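Local coordinates for protein pre-crRNA processing endonuclease (Streptococcus mutans, PDB 4R0J) that probably cleaves precursor CRISPR RNA as a Cas5-family, RNA-binding endonuclease of the subtype I-C antiviral defence system, at residues 62-67 against 203-208; 73-78 against 91-96; 56-61 against 106-111. One frame throughout, in Å; residues are numbered along the deposited sequence.

Contact 1. Residues 62-67 against 203-208. With SO4 (sulfate ion), chain B.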
loop_
_atom_site.group_PDB
_atom_site.type_symbol
_atom_site.label_atom_id
_atom_site.label_comp_id
_atom_site.label_asym_id
_atom_site.label_seq_id
_atom_site.Cartn_x
_atom_site.Cartn_y
_atom_site.Cartn_z
ATOM N N THR A 62 2.122 -2.515 6.905
ATOM C CA THR A 62 2.970 -1.925 7.944
ATOM C C THR A 62 4.207 -1.172 7.439
ATOM O O THR A 62 4.667 -0.246 8.112
ATOM C CB THR A 62 3.387 -2.959 9.015
ATOM O OG1 THR A 62 4.180 -3.989 8.415
ATOM C CG2 THR A 62 2.148 -3.578 9.665
ATOM N N GLU A 63 4.759 -1.573 6.295
ATOM C CA GLU A 63 5.971 -0.916 5.765
ATOM C C GLU A 63 6.073 -1.093 4.254
ATOM O O GLU A 63 5.632 -2.106 3.709
ATOM C CB GLU A 63 7.241 -1.468 6.437
ATOM C CG GLU A 63 8.515 -0.633 6.217
ATOM C CD GLU A 63 9.736 -1.216 6.919
ATOM O OE1 GLU A 63 10.069 -2.395 6.672
ATOM O OE2 GLU A 63 10.363 -0.492 7.722
ATOM N N VAL A 64 6.644 -0.106 3.574
ATOM C CA VAL A 64 6.956 -0.256 2.162
ATOM C C VAL A 64 8.398 0.188 1.927
ATOM O O VAL A 64 8.884 1.113 2.581
ATOM C CB VAL A 64 5.989 0.540 1.239
ATOM C CG1 VAL A 64 6.072 2.049 1.499
ATOM C CG2 VAL A 64 6.278 0.240 -0.230
ATOM N N LYS A 65 9.095 -0.510 1.038
ATOM C CA LYS A 65 10.430 -0.064 0.632
ATOM C C LYS A 65 10.352 0.426 -0.812
ATOM O O LYS A 65 9.793 -0.255 -1.691
ATOM C CB LYS A 65 11.465 -1.176 0.801
ATOM C CG LYS A 65 11.670 -1.578 2.255
ATOM C CD LYS A 65 12.843 -2.527 2.428
ATOM C CE LYS A 65 13.021 -2.918 3.886
ATOM N NZ LYS A 65 14.092 -3.937 4.054
ATOM N N VAL A 66 10.865 1.636 -1.034
ATOM C CA VAL A 66 10.914 2.254 -2.353
ATOM C C VAL A 66 12.263 1.884 -2.949
ATOM O O VAL A 66 13.308 2.330 -2.466
ATOM C CB VAL A 66 10.813 3.765 -2.222
ATOM C CG1 VAL A 66 10.935 4.457 -3.582
ATOM C CG2 VAL A 66 9.503 4.136 -1.512
ATOM N N VAL A 67 12.250 1.028 -3.963
ATOM C CA VAL A 67 13.508 0.460 -4.458
ATOM C C VAL A 67 14.232 1.355 -5.454
ATOM O O VAL A 67 15.472 1.476 -5.440
ATOM C CB VAL A 67 13.251 -0.902 -5.106
ATOM C CG1 VAL A 67 14.530 -1.438 -5.749
ATOM C CG2 VAL A 67 12.704 -1.883 -4.058
ATOM N N ILE A 203 9.346 3.250 4.363
ATOM C CA ILE A 203 8.317 4.082 4.964
ATOM C C ILE A 203 7.412 3.189 5.800
ATOM O O ILE A 203 6.887 2.188 5.301
ATOM C CB ILE A 203 7.468 4.775 3.879
ATOM C CG1 ILE A 203 8.347 5.680 3.018
ATOM C CG2 ILE A 203 6.315 5.575 4.510
ATOM C CD1 ILE A 203 7.631 6.183 1.763
ATOM N N LYS A 204 7.240 3.551 7.068
ATOM C CA LYS A 204 6.327 2.851 7.956
ATOM C C LYS A 204 5.000 3.589 7.976
ATOM O O LYS A 204 4.949 4.804 7.760
ATOM C CB LYS A 204 6.899 2.785 9.372
ATOM C CG LYS A 204 8.240 2.086 9.480
ATOM C CD LYS A 204 8.686 2.047 10.931
ATOM C CE LYS A 204 10.058 1.411 11.069
ATOM N NZ LYS A 204 10.041 0.011 10.562
ATOM N N PHE A 205 3.919 2.857 8.208
ATOM C CA PHE A 205 2.603 3.467 8.222
ATOM C C PHE A 205 1.976 3.359 9.593
ATOM O O PHE A 205 1.831 2.263 10.129
ATOM C CB PHE A 205 1.693 2.853 7.143
ATOM C CG PHE A 205 2.160 3.139 5.754
ATOM C CD1 PHE A 205 1.836 4.331 5.135
ATOM C CD2 PHE A 205 2.988 2.246 5.093
ATOM C CE1 PHE A 205 2.293 4.619 3.869
ATOM C CE2 PHE A 205 3.454 2.525 3.821
ATOM C CZ PHE A 205 3.116 3.718 3.206
ATOM N N LYS A 206 1.626 4.510 10.160
ATOM C CA LYS A 206 1.042 4.565 11.491
ATOM C C LYS A 206 -0.460 4.331 11.407
ATOM O O LYS A 206 -1.059 4.491 10.345
ATOM C CB LYS A 206 1.338 5.914 12.154
ATOM C CG LYS A 206 0.656 7.108 11.491
ATOM C CD LYS A 206 1.559 8.346 11.486
ATOM C CE LYS A 206 1.857 8.848 12.888
ATOM N NZ LYS A 206 2.796 10.014 12.884
ATOM N N PRO A 207 -1.067 3.926 12.526
ATOM C CA PRO A 207 -2.519 3.751 12.560
ATOM C C PRO A 207 -3.207 5.066 12.247
ATOM O O PRO A 207 -2.670 6.140 12.515
ATOM C CB PRO A 207 -2.795 3.365 14.017
ATOM C CG PRO A 207 -1.502 2.824 14.526
ATOM C CD PRO A 207 -0.432 3.593 13.813
ATOM N N GLN A 208 -4.406 4.972 11.700
ATOM C CA GLN A 208 -5.187 6.144 11.361
ATOM C C GLN A 208 -5.343 7.083 12.550
ATOM O O GLN A 208 -5.325 8.303 12.395
ATOM C CB GLN A 208 -6.560 5.691 10.890
ATOM C CG GLN A 208 -7.207 6.625 9.928
ATOM C CD GLN A 208 -8.592 6.157 9.571
ATOM O OE1 GLN A 208 -9.487 6.152 10.413
ATOM N NE2 GLN A 208 -8.773 5.743 8.327
HETATM S S SO4 B . -5.905 1.648 10.838
HETATM O O1 SO4 B . -6.606 2.054 12.053
HETATM O O2 SO4 B . -4.953 2.692 10.462
HETATM O O3 SO4 B . -5.183 0.402 11.085
HETATM O O4 SO4 B . -6.873 1.440 9.759
#
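V64 holds CG1 between its backbone N and its carbonyl carbon (chi1 62°), which sets that methyl against the ring of F205, whereas E63, with CG anti to its backbone N (chi1 -166°), runs on the other face of the sheet beside K204. CG1 of V64 meets the ring at its edge, 3.5 Å from CE2 of F205, and the same methyl lies 3.9 Å from CB of I203. I203 in turn lays CG2 over one face of the ring, and L44 of helix 41-51 packs on both V64 and F205. Opposite this apolar cluster, the E63 and K204 side chains lie side by side; a bend at chi4 of K204 turns NZ into a salt bridge with OE2 of E63, 2.9 Å away, from above the carboxylate plane. OE1 of E63 is taken by the hydroxyl of Y158.

The backbones pair antiparallel, strand 57-66 against strand 202-215 in the main sheet. V64 N binds I203 O at 2.9 Å, and V64 O receives I203 N at 2.8 Å. The longer bond, 3.2 Å from F205 N to T62 O, arrives above the carbonyl plane, just where T62 and E63 form a classic beta bulge opposite K102.

Beyond F205 the chain reaches a sulfate, probably from the crystallisation liquor, whose O2 accepts from Q208 N at 2.7 Å. R41 and Y181 also bind it, and R41 packs on F205. A backbone N-H, a guanidinium and a phenol thus converge on one anion, a chemistry that could also suit an RNA phosphate, although no RNA is bound here.

Contact 2. Residues 73-78 against 91-96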
loop_
_atom_site.group_PDB
_atom_site.type_symbol
_atom_site.label_atom_id
_atom_site.label_comp_id
_atom_site.label_asym_id
_atom_site.label_seq_id
_atom_site.Cartn_x
_atom_site.Cartn_y
_atom_site.Cartn_z
ATOM N N GLU A 73 7.200 11.838 -15.041
ATOM C CA GLU A 73 7.159 12.278 -16.415
ATOM C C GLU A 73 5.811 12.934 -16.646
ATOM O O GLU A 73 4.800 12.500 -16.089
ATOM C CB GLU A 73 7.381 11.101 -17.360
ATOM C CG GLU A 73 6.407 9.956 -17.173
ATOM C CD GLU A 73 6.573 8.903 -18.243
ATOM O OE1 GLU A 73 7.730 8.510 -18.508
ATOM O OE2 GLU A 73 5.554 8.487 -18.836
ATOM N N LEU A 74 5.810 13.992 -17.448
ATOM C CA LEU A 74 4.607 14.773 -17.684
ATOM C C LEU A 74 3.823 14.232 -18.866
ATOM O O LEU A 74 4.395 13.670 -19.800
ATOM C CB LEU A 74 4.963 16.237 -17.943
ATOM C CG LEU A 74 4.680 17.260 -16.843
ATOM C CD1 LEU A 74 5.121 18.646 -17.299
ATOM C CD2 LEU A 74 3.205 17.270 -16.488
ATOM N N HIS A 75 2.507 14.405 -18.807
ATOM C CA HIS A 75 1.628 14.095 -19.923
ATOM C C HIS A 75 0.435 15.034 -19.859
ATOM O O HIS A 75 -0.171 15.209 -18.802
ATOM C CB HIS A 75 1.162 12.641 -19.865
ATOM C CG HIS A 75 2.277 11.646 -19.952
ATOM N ND1 HIS A 75 2.798 11.216 -21.155
ATOM C CD2 HIS A 75 2.970 10.995 -18.989
ATOM C CE1 HIS A 75 3.764 10.343 -20.926
ATOM N NE2 HIS A 75 3.888 10.191 -19.621
ATOM N N GLY A 76 0.107 15.651 -20.987
ATOM C CA GLY A 76 -1.002 16.583 -21.035
ATOM C C GLY A 76 -0.768 17.677 -22.054
ATOM O O GLY A 76 0.044 17.523 -22.966
ATOM N N VAL A 77 -1.481 18.788 -21.894
ATOM C CA VAL A 77 -1.398 19.896 -22.841
ATOM C C VAL A 77 -1.066 21.219 -22.150
ATOM O O VAL A 77 -1.256 21.365 -20.941
ATOM C CB VAL A 77 -2.707 20.042 -23.647
ATOM C CG1 VAL A 77 -2.860 18.882 -24.620
ATOM C CG2 VAL A 77 -3.902 20.120 -22.710
ATOM N N ARG A 78 -0.567 22.176 -22.931
ATOM C CA ARG A 78 -0.173 23.484 -22.412
ATOM C C ARG A 78 -0.404 24.584 -23.446
ATOM O O ARG A 78 0.089 24.504 -24.571
ATOM C CB ARG A 78 1.293 23.461 -21.965
ATOM C CG ARG A 78 1.510 22.768 -20.626
ATOM C CD ARG A 78 2.971 22.421 -20.370
ATOM N NE ARG A 78 3.404 21.221 -21.087
ATOM C CZ ARG A 78 2.893 20.007 -20.898
ATOM N NH1 ARG A 78 3.355 18.976 -21.592
ATOM N NH2 ARG A 78 1.914 19.822 -20.023
ATOM N N VAL A 91 -0.672 15.877 -16.518
ATOM C CA VAL A 91 -0.611 14.775 -15.563
ATOM C C VAL A 91 0.834 14.334 -15.375
ATOM O O VAL A 91 1.489 13.917 -16.330
ATOM C CB VAL A 91 -1.423 13.546 -16.021
ATOM C CG1 VAL A 91 -1.321 12.427 -14.985
ATOM C CG2 VAL A 91 -2.880 13.924 -16.277
ATOM N N SER A 92 1.322 14.423 -14.144
ATOM C CA SER A 92 2.665 13.962 -13.815
ATOM C C SER A 92 2.597 12.557 -13.207
ATOM O O SER A 92 2.039 12.363 -12.127
ATOM C CB SER A 92 3.332 14.943 -12.848
ATOM O OG SER A 92 4.640 14.522 -12.492
ATOM N N TYR A 93 3.148 11.573 -13.913
ATOM C CA TYR A 93 3.132 10.188 -13.449
ATOM C C TYR A 93 4.490 9.792 -12.884
ATOM O O TYR A 93 5.519 10.267 -13.358
ATOM C CB TYR A 93 2.909 9.252 -14.625
ATOM C CG TYR A 93 1.530 9.268 -15.222
ATOM C CD1 TYR A 93 0.539 8.468 -14.698
ATOM C CD2 TYR A 93 1.238 10.047 -16.330
ATOM C CE1 TYR A 93 -0.725 8.448 -15.247
ATOM C CE2 TYR A 93 -0.027 10.039 -16.884
ATOM C CZ TYR A 93 -1.004 9.237 -16.332
ATOM O OH TYR A 93 -2.273 9.210 -16.869
ATOM N N LEU A 94 4.496 8.883 -11.915
ATOM C CA LEU A 94 5.747 8.208 -11.565
ATOM C C LEU A 94 6.112 7.241 -12.688
ATOM O O LEU A 94 5.240 6.733 -13.403
ATOM C CB LEU A 94 5.621 7.443 -10.252
ATOM C CG LEU A 94 5.599 8.255 -8.962
ATOM C CD1 LEU A 94 5.052 7.394 -7.841
ATOM C CD2 LEU A 94 7.037 8.736 -8.636
ATOM N N SER A 95 7.409 6.989 -12.833
ATOM C CA SER A 95 7.911 6.129 -13.889
ATOM C C SER A 95 8.840 5.068 -13.300
ATOM O O SER A 95 9.635 5.362 -12.398
ATOM C CB SER A 95 8.669 6.977 -14.916
ATOM O OG SER A 95 9.486 6.175 -15.746
ATOM N N ASP A 96 8.737 3.845 -13.820
ATOM C CA ASP A 96 9.640 2.746 -13.466
ATOM C C ASP A 96 9.758 2.531 -11.956
ATOM O O ASP A 96 10.835 2.705 -11.367
ATOM C CB ASP A 96 11.018 2.966 -14.108
ATOM C CG ASP A 96 11.970 1.794 -13.882
ATOM O OD1 ASP A 96 11.499 0.694 -13.508
ATOM O OD2 ASP A 96 13.197 1.974 -14.082
#
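H75 and Y93 bring their rings together across the strand pair, CD2 of H75 lying 3.3 Å from CD2 of Y93 at the edge of the tyrosine ring. The rings are oblique, with planes at 67° and centroids 5.5 Å apart. One face of the Y93 ring is covered by CG1 of V91, offset toward the rim, and R19 makes a cation-pi contact with the same ring. At the edge of the imidazole, in its plane, sits OE2 of E73, which accepts a short bond of 2.5 Å from NE2 of H75; the donor stands above the carboxylate plane. CG of E73 is lodged between the backbone N and the carbonyl carbon (chi1 56°), and with the chain extended beyond it this brings OE2 to the edge of the H75 ring. R19 adds a long, weak ion pair to OE2.

The two strands are neighbours in a small antiparallel sheet of three, in which 91-95 lies between 72-75 and 19-20, and the connection between them is partly disordered. E73 and Y93 form a hydrogen-bonded pair, E73 N to Y93 O and Y93 N to E73 O both measuring 2.9 Å. H75 N reaches V91 O at 2.7 Å. On the other face L74 stretches CD2 along the partner backbone, 3.8 Å from V91 O, and meets S92 loosely. Past S95 the chain turns a corner at D96, whose carbonyl is bound by N68.

Contact 3. Residues 56-61 against 106-111; sequences TFTNVI and IWNENR
F57 and W107 are a non-hydrogen-bonded pair whose side chains diverge; the close part of the contact is CB of F57, 3.2 Å from I106 O and 3.9 Å from CE3 of W107. CG of F57 sits between the backbone N and the carbonyl carbon (chi1 64°), and its ring leads away from W107 into a buried aromatic group with Y52, F105 and H123. W107 stacks instead on Y6. Antiparallel bonds hold the backbones here, T58 N giving 2.8 Å to I106 O and I106 N giving 3.0 Å to T58 O. Farther along, CG2 of V60 touches CG1 of I106 at 4.1 Å.

The looser, solvent side is the type I turn from N108 to R111 into which strand 97-107 runs out, where OD1 of N108 accepts from N110 N to make an Asx turn. T58 OG1 rests against CB of N108 at 3.5 Å, a packing contact, while ND2 of N108 donates to P55 O. A water bridges T56 O and R111 O, and R111 has a salt bridge to D113 outside the contact.

T56 itself is buried and firmly held. Its O has two donors: N108 N, at 2.9 Å and nearly straight (172°), and the bridging water. With OG1 bonded to D117, the residue is gripped through both backbone and side chain, and its carbonyl ties the start of strand 57-66 to the turn that follows strand 97-107.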
loop_
_atom_site.group_PDB
_atom_site.type_symbol
_atom_site.label_atom_id
_atom_site.label_comp_id
_atom_site.label_asym_id
_atom_site.label_seq_id
_atom_site.Cartn_x
_atom_site.Cartn_y
_atom_site.Cartn_z
ATOM N N THR A 56 -14.041 -10.830 5.872
ATOM C CA THR A 56 -13.757 -11.572 7.105
ATOM C C THR A 56 -12.542 -10.969 7.798
ATOM O O THR A 56 -12.476 -10.918 9.030
ATOM C CB THR A 56 -13.458 -13.053 6.819
ATOM O OG1 THR A 56 -14.557 -13.628 6.093
ATOM C CG2 THR A 56 -13.256 -13.836 8.133
ATOM N N PHE A 57 -11.586 -10.518 6.988
ATOM C CA PHE A 57 -10.310 -10.016 7.500
ATOM C C PHE A 57 -9.968 -8.637 6.961
ATOM O O PHE A 57 -10.593 -8.146 6.019
ATOM C CB PHE A 57 -9.173 -11.029 7.251
ATOM C CG PHE A 57 -8.870 -11.283 5.797
ATOM C CD1 PHE A 57 -8.022 -10.431 5.092
ATOM C CD2 PHE A 57 -9.386 -12.391 5.143
ATOM C CE1 PHE A 57 -7.727 -10.663 3.759
ATOM C CE2 PHE A 57 -9.088 -12.632 3.804
ATOM C CZ PHE A 57 -8.257 -11.764 3.111
ATOM N N THR A 58 -8.989 -8.008 7.598
ATOM C CA THR A 58 -8.519 -6.696 7.223
ATOM C C THR A 58 -7.021 -6.776 6.961
ATOM O O THR A 58 -6.250 -7.182 7.835
ATOM C CB THR A 58 -8.774 -5.677 8.348
ATOM O OG1 THR A 58 -10.186 -5.586 8.602
ATOM C CG2 THR A 58 -8.219 -4.296 7.959
ATOM N N ASN A 59 -6.613 -6.388 5.757
ATOM C CA ASN A 59 -5.197 -6.309 5.435
ATOM C C ASN A 59 -4.608 -5.072 6.084
ATOM O O ASN A 59 -5.210 -3.997 6.042
ATOM C CB ASN A 59 -4.989 -6.248 3.928
ATOM C CG ASN A 59 -5.220 -7.577 3.266
ATOM O OD1 ASN A 59 -4.851 -8.618 3.804
ATOM N ND2 ASN A 59 -5.856 -7.555 2.107
ATOM N N VAL A 60 -3.444 -5.242 6.695
ATOM C CA VAL A 60 -2.779 -4.170 7.427
ATOM C C VAL A 60 -1.389 -4.021 6.847
ATOM O O VAL A 60 -0.554 -4.898 6.987
ATOM C CB VAL A 60 -2.692 -4.477 8.935
ATOM C CG1 VAL A 60 -2.016 -3.325 9.682
ATOM C CG2 VAL A 60 -4.085 -4.744 9.508
ATOM N N ILE A 61 -1.168 -2.912 6.153
ATOM C CA ILE A 61 0.125 -2.637 5.535
ATOM C C ILE A 61 0.971 -1.938 6.581
ATOM O O ILE A 61 0.574 -0.902 7.115
ATOM C CB ILE A 61 -0.049 -1.734 4.298
ATOM C CG1 ILE A 61 -0.709 -2.504 3.142
ATOM C CG2 ILE A 61 1.294 -1.190 3.838
ATOM C CD1 ILE A 61 -2.162 -2.861 3.355
ATOM N N ILE A 106 -5.610 -9.286 9.944
ATOM C CA ILE A 106 -6.225 -9.539 11.232
ATOM C C ILE A 106 -7.708 -9.754 10.942
ATOM O O ILE A 106 -8.178 -9.422 9.856
ATOM C CB ILE A 106 -6.068 -8.327 12.166
ATOM C CG1 ILE A 106 -6.726 -7.091 11.550
ATOM C CG2 ILE A 106 -4.566 -8.046 12.463
ATOM C CD1 ILE A 106 -6.781 -5.889 12.491
ATOM N N TRP A 107 -8.444 -10.274 11.912
ATOM C CA TRP A 107 -9.884 -10.441 11.722
ATOM C C TRP A 107 -10.564 -9.075 11.785
ATOM O O TRP A 107 -10.175 -8.208 12.566
ATOM C CB TRP A 107 -10.488 -11.390 12.766
ATOM C CG TRP A 107 -9.900 -12.776 12.775
ATOM C CD1 TRP A 107 -9.549 -13.505 13.870
ATOM C CD2 TRP A 107 -9.584 -13.591 11.636
ATOM N NE1 TRP A 107 -9.044 -14.726 13.493
ATOM C CE2 TRP A 107 -9.041 -14.800 12.123
ATOM C CE3 TRP A 107 -9.698 -13.413 10.249
ATOM C CZ2 TRP A 107 -8.626 -15.831 11.280
ATOM C CZ3 TRP A 107 -9.284 -14.436 9.412
ATOM C CH2 TRP A 107 -8.754 -15.629 9.931
ATOM N N ASN A 108 -11.581 -8.887 10.954
ATOM C CA ASN A 108 -12.287 -7.621 10.873
ATOM C C ASN A 108 -13.284 -7.488 12.025
ATOM O O ASN A 108 -14.331 -8.124 12.020
ATOM C CB ASN A 108 -12.994 -7.543 9.515
ATOM C CG ASN A 108 -13.707 -6.226 9.285
ATOM O OD1 ASN A 108 -13.836 -5.395 10.187
ATOM N ND2 ASN A 108 -14.194 -6.037 8.060
ATOM N N GLU A 109 -12.948 -6.671 13.020
ATOM C CA GLU A 109 -13.802 -6.504 14.190
ATOM C C GLU A 109 -15.196 -6.006 13.816
ATOM O O GLU A 109 -16.153 -6.229 14.547
ATOM C CB GLU A 109 -13.168 -5.545 15.200
ATOM C CG GLU A 109 -13.111 -4.097 14.737
ATOM C CD GLU A 109 -12.437 -3.185 15.753
ATOM O OE1 GLU A 109 -12.478 -3.502 16.962
ATOM O OE2 GLU A 109 -11.859 -2.154 15.340
ATOM N N ASN A 110 -15.289 -5.322 12.679
ATOM C CA ASN A 110 -16.559 -4.769 12.210
ATOM C C ASN A 110 -17.438 -5.792 11.503
ATOM O O ASN A 110 -18.592 -5.507 11.186
ATOM C CB ASN A 110 -16.319 -3.561 11.302
ATOM C CG ASN A 110 -15.818 -2.352 12.066
ATOM O OD1 ASN A 110 -16.306 -2.045 13.156
ATOM N ND2 ASN A 110 -14.835 -1.662 11.502
ATOM N N ARG A 111 -16.894 -6.981 11.254
ATOM C CA ARG A 111 -17.693 -8.067 10.687
ATOM C C ARG A 111 -17.736 -9.303 11.584
ATOM O O ARG A 111 -17.295 -10.377 11.186
ATOM C CB ARG A 111 -17.191 -8.462 9.294
ATOM C CG ARG A 111 -17.359 -7.392 8.229
ATOM C CD ARG A 111 -18.813 -6.961 8.063
ATOM N NE ARG A 111 -19.717 -8.060 7.712
ATOM C CZ ARG A 111 -19.880 -8.530 6.478
ATOM N NH1 ARG A 111 -19.196 -7.997 5.469
ATOM N NH2 ARG A 111 -20.727 -9.529 6.256
HETATM O O HOH W 1 -14.629 -11.445 10.780
#

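Contacts 1 and 3 share strand 57-66, which lies between strands 202-215 and 97-107 in the main sheet: contact 1 uses one edge of it and contact 3 the other. Their centres are 18 Å apart, and they touch where F205 CB packs on I61 O at 3.9 Å. A sulfate also comes near contact 3, about 5 Å from the side chain of V60, so both contacts lie beside bound sulfate, which may mark an anion site. Contact 2 stands apart in the small sheet, its centre 25 Å from that of contact 1 and 36 Å from that of contact 3. The chain nevertheless links them directly, strand 57-66 leading into 72-75 and 91-95 into 97-107.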